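Local coordinates for protein adenylyltransferase (Bartonella henselae str. Houston-1, PDB 5NH2), which transfers AMP from ATP onto tyrosine or threonine residues of host target proteins through its Fic domain, as a secreted virulence factor, at residues A[26-29]-A[30-34]. Residues are numbered along the deposited sequence; the frame is centred on the assembly and turned at random.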
loop_
_atom_site.group_PDB
_atom_site.type_symbol
_atom_site.label_atom_id
_atom_site.label_comp_id
_atom_site.label_asym_id
_atom_site.label_seq_id
_atom_site.Cartn_x
_atom_site.Cartn_y
_atom_site.Cartn_z
ATOM N N LYS A 26 -17.847 -12.209 16.493
ATOM C CA LYS A 26 -17.272 -13.509 16.154
ATOM C C LYS A 26 -17.525 -13.918 14.697
ATOM O O LYS A 26 -16.814 -14.790 14.178
ATOM C CB LYS A 26 -17.817 -14.592 17.104
ATOM C CG LYS A 26 -17.915 -14.148 18.570
ATOM C CD LYS A 26 -17.755 -15.271 19.583
ATOM C CE LYS A 26 -19.057 -16.001 19.851
ATOM N NZ LYS A 26 -18.821 -17.295 20.594
ATOM N N ASN A 27 -18.485 -13.296 14.009
ATOM C CA ASN A 27 -18.707 -13.597 12.602
ATOM C C ASN A 27 -17.656 -12.880 11.774
ATOM O O ASN A 27 -17.515 -11.660 11.872
ATOM C CB ASN A 27 -20.103 -13.163 12.164
ATOM C CG ASN A 27 -20.282 -13.228 10.657
ATOM O OD1 ASN A 27 -19.864 -12.335 9.922
ATOM N ND2 ASN A 27 -20.908 -14.293 10.190
ATOM N N LEU A 28 -16.946 -13.631 10.933
ATOM C CA LEU A 28 -15.718 -13.128 10.317
ATOM C C LEU A 28 -15.970 -11.914 9.419
ATOM O O LEU A 28 -15.255 -10.906 9.505
ATOM C CB LEU A 28 -15.031 -14.248 9.525
ATOM C CG LEU A 28 -13.948 -13.708 8.587
ATOM C CD1 LEU A 28 -12.676 -13.447 9.386
ATOM C CD2 LEU A 28 -13.711 -14.591 7.377
ATOM N N ASN A 29 -16.963 -11.993 8.541
ATOM C CA ASN A 29 -17.155 -10.918 7.568
ATOM C C ASN A 29 -17.626 -9.616 8.220
ATOM O O ASN A 29 -17.233 -8.533 7.769
ATOM C CB ASN A 29 -18.127 -11.352 6.461
ATOM C CG ASN A 29 -17.437 -12.156 5.357
ATOM O OD1 ASN A 29 -16.212 -12.311 5.355
ATOM N ND2 ASN A 29 -18.221 -12.661 4.411
ATOM N N ALA A 30 -18.470 -9.688 9.257
ATOM C CA ALA A 30 -18.896 -8.468 9.945
ATOM C C ALA A 30 -17.728 -7.828 10.677
ATOM O O ALA A 30 -17.571 -6.590 10.680
ATOM C CB ALA A 30 -20.018 -8.789 10.922
ATOM N N PHE A 31 -16.884 -8.664 11.282
ATOM C CA PHE A 31 -15.646 -8.165 11.839
ATOM C C PHE A 31 -14.808 -7.467 10.763
ATOM O O PHE A 31 -14.309 -6.369 10.992
ATOM C CB PHE A 31 -14.868 -9.311 12.506
ATOM C CG PHE A 31 -13.425 -9.028 12.645
ATOM C CD1 PHE A 31 -12.977 -8.142 13.630
ATOM C CD2 PHE A 31 -12.505 -9.587 11.755
ATOM C CE1 PHE A 31 -11.630 -7.829 13.757
ATOM C CE2 PHE A 31 -11.146 -9.284 11.862
ATOM C CZ PHE A 31 -10.707 -8.391 12.875
ATOM N N LEU A 32 -14.675 -8.066 9.574
ATOM C CA LEU A 32 -13.840 -7.457 8.539
ATOM C C LEU A 32 -14.389 -6.114 8.075
ATOM O O LEU A 32 -13.627 -5.167 7.880
ATOM C CB LEU A 32 -13.709 -8.390 7.342
ATOM C CG LEU A 32 -12.915 -9.686 7.469
ATOM C CD1 LEU A 32 -13.017 -10.501 6.190
ATOM C CD2 LEU A 32 -11.473 -9.387 7.794
ATOM N N GLU A 33 -15.707 -6.021 7.864
ATOM C CA GLU A 33 -16.315 -4.770 7.416
ATOM C C GLU A 33 -16.178 -3.666 8.462
ATOM O O GLU A 33 -15.880 -2.510 8.111
ATOM C CB GLU A 33 -17.785 -5.010 7.069
ATOM C CG GLU A 33 -18.010 -5.794 5.786
ATOM C CD GLU A 33 -19.480 -6.109 5.534
ATOM O OE1 GLU A 33 -20.313 -5.976 6.453
ATOM O OE2 GLU A 33 -19.814 -6.474 4.401
ATOM N N LYS A 34 -16.350 -4.006 9.753
ATOM C CA LYS A 34 -16.260 -2.990 10.799
ATOM C C LYS A 34 -14.811 -2.586 11.097
ATOM O O LYS A 34 -14.515 -1.386 11.248
ATOM C CB LYS A 34 -16.971 -3.474 12.072
ATOM C CG LYS A 34 -16.902 -2.480 13.261
ATOM C CD LYS A 34 -17.801 -1.239 13.026
ATOM C CE LYS A 34 -17.228 -0.036 13.780
ATOM N NZ LYS A 34 -18.114 1.150 13.870
#
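Asn27 caps helix 28-46 at its N-terminus, its side-chain carbonyl taking the amide of Ala30, one of the first-turn N-H groups that have no preceding turn to supply an acceptor. The N-cap bond runs from Ala30 N to Asn27 OD1 over 3.1 Å, with the donor in the carbonyl plane and the N-H pointing almost straight at the oxygen (168°). With CG anti to the backbone N (chi1 170°), the short asparagine side chain folds back over the first turn and brings OD1 there; its own backbone is not yet helical. The main-chain oxygen of Asn27 is used as well, accepting from Phe31 N at 3.1 Å. That is already the first i to i+4 bond of the helix; Leu28 O continues the pattern with Leu32 N at 2.9 Å, and Asn29 O with Glu33 N. A small side chain suits position 30, since Ala30 CB lies 3.7 Å from Asn27 OD1. Phe31 is the buried residue of this turn; it packs on Asn21 and Thr71, and its side chain lies about 6 Å from that of Glu155, an ATP-binding residue. Leu28, exposed, and Leu32, one turn on, make an apolar contact through Leu28 CG and Leu32 CD1 at 4.1 Å, the side chains crossing at a slant, and Leu32 CD1 also lies 3.8 Å from Asn29 OD1.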